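Local atomic coordinates of glutamic acid/alanine-rich protein (Trypanosoma congolense, PDB entry 2Y44), a protein that forms part of the surface of the trypanosome parasite, where this helical ectodomain is probably displayed as an elongated bundle on the cell exterior. Residues V5-C9 with S102-L106; A33-S37 with A71-E75. Residue numbers count along the deposited sequence, not the author numbering.

Interaction 1 of 2, residues V5-C9 with S102-L106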
loop_
_atom_site.group_PDB
_atom_site.type_symbol
_atom_site.label_atom_id
_atom_site.label_comp_id
_atom_site.label_asym_id
_atom_site.label_seq_id
_atom_site.Cartn_x
_atom_site.Cartn_y
_atom_site.Cartn_z
ATOM N N VAL A 5 12.375 -2.166 23.948
ATOM C CA VAL A 5 13.078 -1.276 23.027
ATOM C C VAL A 5 13.164 -1.887 21.650
ATOM O O VAL A 5 12.919 -1.204 20.650
ATOM C CB VAL A 5 14.485 -0.959 23.517
ATOM C CG1 VAL A 5 15.231 -0.103 22.498
ATOM C CG2 VAL A 5 14.415 -0.195 24.865
ATOM N N GLN A 6 13.480 -3.176 21.598
ATOM C CA GLN A 6 13.603 -3.866 20.324
ATOM C C GLN A 6 12.250 -4.017 19.664
ATOM O O GLN A 6 12.106 -3.917 18.444
ATOM C CB GLN A 6 14.208 -5.242 20.521
ATOM C CG GLN A 6 15.724 -5.236 20.796
ATOM C CD GLN A 6 16.592 -4.882 19.560
ATOM O OE1 GLN A 6 16.181 -4.132 18.656
ATOM N NE2 GLN A 6 17.803 -5.457 19.514
ATOM N N THR A 7 11.222 -4.193 20.490
ATOM C CA THR A 7 9.859 -4.323 19.944
ATOM C C THR A 7 9.332 -2.981 19.409
ATOM O O THR A 7 8.698 -2.913 18.357
ATOM C CB THR A 7 8.939 -4.999 21.029
ATOM O OG1 THR A 7 9.485 -6.284 21.346
ATOM C CG2 THR A 7 7.550 -5.188 20.537
ATOM N N MET A 8 9.681 -1.888 20.088
ATOM C CA MET A 8 9.355 -0.544 19.644
ATOM C C MET A 8 10.131 -0.265 18.354
ATOM O O MET A 8 9.617 0.406 17.461
ATOM C CB MET A 8 9.747 0.482 20.715
ATOM C CG MET A 8 9.579 1.947 20.273
ATOM S SD MET A 8 9.414 3.127 21.623
ATOM C CE MET A 8 10.217 2.204 22.986
ATOM N N CYS A 9 11.361 -0.770 18.284
ATOM C CA CYS A 9 12.163 -0.641 17.070
ATOM C C CYS A 9 11.475 -1.289 15.862
ATOM O O CYS A 9 11.429 -0.694 14.795
ATOM C CB CYS A 9 13.546 -1.277 17.259
ATOM S SG CYS A 9 14.455 -1.167 15.731
ATOM N N SER A 102 11.405 8.866 20.757
ATOM C CA SER A 102 11.533 7.923 21.886
ATOM C C SER A 102 12.822 7.113 21.813
ATOM O O SER A 102 13.511 6.912 22.829
ATOM C CB SER A 102 10.318 6.990 21.985
ATOM O OG SER A 102 9.159 7.725 22.358
ATOM N N LEU A 103 13.156 6.658 20.608
ATOM C CA LEU A 103 14.268 5.724 20.458
ATOM C C LEU A 103 15.564 6.513 20.570
ATOM O O LEU A 103 16.525 6.034 21.204
ATOM C CB LEU A 103 14.195 5.034 19.106
ATOM C CG LEU A 103 13.206 3.847 19.105
ATOM C CD1 LEU A 103 12.813 3.530 17.663
ATOM C CD2 LEU A 103 13.743 2.628 19.861
ATOM N N ARG A 104 15.599 7.717 19.987
ATOM C CA ARG A 104 16.865 8.490 20.062
ATOM C C ARG A 104 17.182 8.955 21.468
ATOM O O ARG A 104 18.353 9.105 21.817
ATOM C CB ARG A 104 16.978 9.627 19.036
ATOM C CG ARG A 104 16.170 10.851 19.295
ATOM C CD ARG A 104 16.554 11.999 18.288
ATOM N NE ARG A 104 16.342 11.547 16.909
ATOM C CZ ARG A 104 15.194 11.709 16.240
ATOM N NH1 ARG A 104 14.217 12.417 16.761
ATOM N NH2 ARG A 104 15.045 11.217 15.025
ATOM N N LEU A 105 16.157 9.139 22.294
ATOM C CA LEU A 105 16.379 9.483 23.705
ATOM C C LEU A 105 16.928 8.291 24.464
ATOM O O LEU A 105 17.842 8.430 25.296
ATOM C CB LEU A 105 15.082 10.014 24.340
ATOM C CG LEU A 105 14.620 11.401 23.870
ATOM C CD1 LEU A 105 13.172 11.630 24.320
ATOM C CD2 LEU A 105 15.581 12.560 24.348
ATOM N N LEU A 106 16.441 7.098 24.111
ATOM C CA LEU A 106 16.914 5.869 24.755
ATOM C C LEU A 106 18.350 5.590 24.370
ATOM O O LEU A 106 19.088 4.979 25.134
ATOM C CB LEU A 106 16.019 4.669 24.381
ATOM C CG LEU A 106 14.667 4.608 25.089
ATOM C CD1 LEU A 106 13.696 3.609 24.355
ATOM C CD2 LEU A 106 14.897 4.180 26.529
#
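Two helices meet here mainly through apolar side chains, with Leu103 also resting on the backbone of the first. Helix 2-16 contributes residues 5-9 and helix 57-107 contributes 102-106; the two short axes run broadly antiparallel, at 144° between their N-to-C directions, and come no closer than 11.0 Å. At that spacing the backbones cannot touch: even the nearest CA atoms, of Cys9 and Leu103, are 7.5 Å apart, and long aliphatic side chains have to fill the gap.

The apolar contacts do most of the work. Leu103 starts sideways, but its end swings in against the first helix: CD2 lies 4.1 Å from Val5 CG1, 4.2 Å from Met8 CG and 4.0 Å from the carbonyl oxygen Val5 O, while CD1 comes within 4.3 Å of Cys9 CA. One turn on, Leu106 CD1 sits between Val5 CG2 at 3.9 Å and Met8 CE at 4.0 Å. Met8 reaches across with chi1 and chi2 both t, and its SD rests 4.0 Å from Ser102 CB.

The hydrogen bonds here are local to each helix. Cys9 N donates to Val5 O at 2.9 Å, and Ser102 OG bonds back to the carbonyl of Thr98.

Covalent linkage comes from Cys9, whose SG forms a disulfide with Cys122, just beyond helix 113-120. Val5 also touches Ile115 and Ala118 of that helix, and Leu106 touches Ala119, so three helices share this apolar cluster. Side chains at i, i+3, i+4 (5, 8, 9) meeting i, i+1, i+4 (102, 103, 106) between antiparallel helices are characteristic of a helical bundle, here disulfide-tied at one end of an elongated molecule.

Interaction 2 of 2, residues A33-S37 with A71-E75; sequences AREAS and AQRAE
Build both segments as regular alpha-helix, phi/psi near -65/-40, running antiparallel at 160° (signed crossing angle -160°) with axes only 8.4 Å apart. Pair Ala33 with Ala74 and Ala36 with Ala71, each at 4.8 Å between CA atoms. Ala33 points toward the partner: its CA lies 3.6 Å from Ala74 CB, its CB 3.8 Å from that same CB and 3.6 Å from Glu75 OE2. Arg34 points away. Such close, alanine-lined packing is consistent with an antiparallel Alacoil, in which small side chains let two helices draw together; residues 33-37 lie at the start of a predicted coiled coil. Ala36 places CB 3.9 Å from Ala74 CB and 4.2 Å from Ala71 CB, with its O 3.7 Å from Ala71 CB; helix 149-183 covers this side, Ala180 touching Ala36 and Ala176 touching Ala74. Ser37 (chi1 m) sets CA 4.0 Å from Ala71 CB and OG 3.2 Å from Glu75 OE2. Glu75 starts sideways, and with chi1 and chi2 both m its end comes nearer.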
loop_
_atom_site.group_PDB
_atom_site.type_symbol
_atom_site.label_atom_id
_atom_site.label_comp_id
_atom_site.label_asym_id
_atom_site.label_seq_id
_atom_site.Cartn_x
_atom_site.Cartn_y
_atom_site.Cartn_z
ATOM N N ALA A 33 -3.341 0.402 -14.667
ATOM C CA ALA A 33 -4.293 1.233 -15.479
ATOM C C ALA A 33 -3.730 1.533 -16.865
ATOM O O ALA A 33 -4.478 1.545 -17.851
ATOM C CB ALA A 33 -4.620 2.548 -14.769
ATOM N N ARG A 34 -2.404 1.653 -16.941
ATOM C CA ARG A 34 -1.733 1.841 -18.224
ATOM C C ARG A 34 -1.939 0.617 -19.095
ATOM O O ARG A 34 -2.280 0.746 -20.257
ATOM C CB ARG A 34 -0.227 2.154 -18.048
ATOM C CG ARG A 34 0.581 2.066 -19.354
ATOM C CD ARG A 34 2.076 1.898 -19.053
ATOM N NE ARG A 34 2.375 0.514 -18.683
ATOM C CZ ARG A 34 3.282 0.142 -17.787
ATOM N NH1 ARG A 34 4.044 1.044 -17.175
ATOM N NH2 ARG A 34 3.452 -1.149 -17.530
ATOM N N GLU A 35 -1.718 -0.566 -18.537
ATOM C CA GLU A 35 -1.913 -1.775 -19.297
ATOM C C GLU A 35 -3.368 -1.940 -19.699
ATOM O O GLU A 35 -3.682 -2.426 -20.804
ATOM C CB GLU A 35 -1.442 -2.980 -18.519
ATOM C CG GLU A 35 0.075 -2.952 -18.272
ATOM C CD GLU A 35 0.544 -4.178 -17.532
ATOM O OE1 GLU A 35 0.270 -5.285 -18.025
ATOM O OE2 GLU A 35 1.153 -4.036 -16.448
ATOM N N ALA A 36 -4.278 -1.581 -18.791
ATOM C CA ALA A 36 -5.682 -1.734 -19.115
ATOM C C ALA A 36 -6.071 -0.817 -20.278
ATOM O O ALA A 36 -6.880 -1.166 -21.149
ATOM C CB ALA A 36 -6.538 -1.420 -17.902
ATOM N N SER A 37 -5.536 0.390 -20.243
ATOM C CA SER A 37 -5.804 1.353 -21.283
ATOM C C SER A 37 -5.226 0.911 -22.624
ATOM O O SER A 37 -5.836 1.166 -23.671
ATOM C CB SER A 37 -5.253 2.733 -20.895
ATOM O OG SER A 37 -5.999 3.232 -19.809
ATOM N N ALA A 71 -10.866 -0.522 -18.314
ATOM C CA ALA A 71 -9.861 0.541 -18.232
ATOM C C ALA A 71 -10.372 1.719 -17.416
ATOM O O ALA A 71 -9.613 2.309 -16.649
ATOM C CB ALA A 71 -9.490 1.004 -19.659
ATOM N N GLN A 72 -11.682 1.977 -17.500
ATOM C CA GLN A 72 -12.271 3.074 -16.765
ATOM C C GLN A 72 -12.209 2.768 -15.266
ATOM O O GLN A 72 -11.819 3.604 -14.453
ATOM C CB GLN A 72 -13.716 3.175 -17.210
ATOM C CG GLN A 72 -14.073 4.472 -17.722
ATOM C CD GLN A 72 -14.617 5.309 -16.618
ATOM O OE1 GLN A 72 -13.926 5.561 -15.629
ATOM N NE2 GLN A 72 -15.874 5.730 -16.753
ATOM N N ARG A 73 -12.541 1.543 -14.926
ATOM C CA ARG A 73 -12.443 1.097 -13.536
ATOM C C ARG A 73 -10.995 1.218 -13.007
ATOM O O ARG A 73 -10.750 1.651 -11.881
ATOM C CB ARG A 73 -12.971 -0.335 -13.384
ATOM C CG ARG A 73 -14.503 -0.474 -13.569
ATOM C CD ARG A 73 -14.988 -1.841 -13.075
ATOM N NE ARG A 73 -14.457 -2.927 -13.902
ATOM C CZ ARG A 73 -14.996 -3.322 -15.058
ATOM N NH1 ARG A 73 -16.053 -2.684 -15.559
ATOM N NH2 ARG A 73 -14.405 -4.265 -15.773
ATOM N N ALA A 74 -10.045 0.808 -13.826
ATOM C CA ALA A 74 -8.633 0.942 -13.467
ATOM C C ALA A 74 -8.274 2.384 -13.220
ATOM O O ALA A 74 -7.583 2.668 -12.236
ATOM C CB ALA A 74 -7.686 0.301 -14.562
ATOM N N GLU A 75 -8.760 3.295 -14.070
ATOM C CA GLU A 75 -8.411 4.720 -13.932
ATOM C C GLU A 75 -8.980 5.336 -12.646
ATOM O O GLU A 75 -8.299 6.139 -11.988
ATOM C CB GLU A 75 -8.828 5.551 -15.155
ATOM C CG GLU A 75 -8.032 5.222 -16.433
ATOM C CD GLU A 75 -6.509 5.496 -16.310
ATOM O OE1 GLU A 75 -6.081 6.240 -15.395
ATOM O OE2 GLU A 75 -5.749 5.003 -17.168
#

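How the interactions relate
Helix 57-107 is common to both contacts: its residues 71-75 serve interaction 2 and, between eight and nine turns further on, residues 102-106 serve interaction 1. Their partners come from consecutive helices, 2-16 and 18-53, so the chain order is 5-9, 33-37, 71-75, 102-106, with the pair of interaction 2 lying between the two halves of interaction 1. The centres are 43 Å apart, on opposite sides of the chain's centre, and the nearest atoms are about 33 Å apart. One long helix thus carries two different modes of packing, tight and alanine-based along the hairpin with 18-53, wider and leucine-filled near the disulfide, consistent with an elongated surface ectodomain.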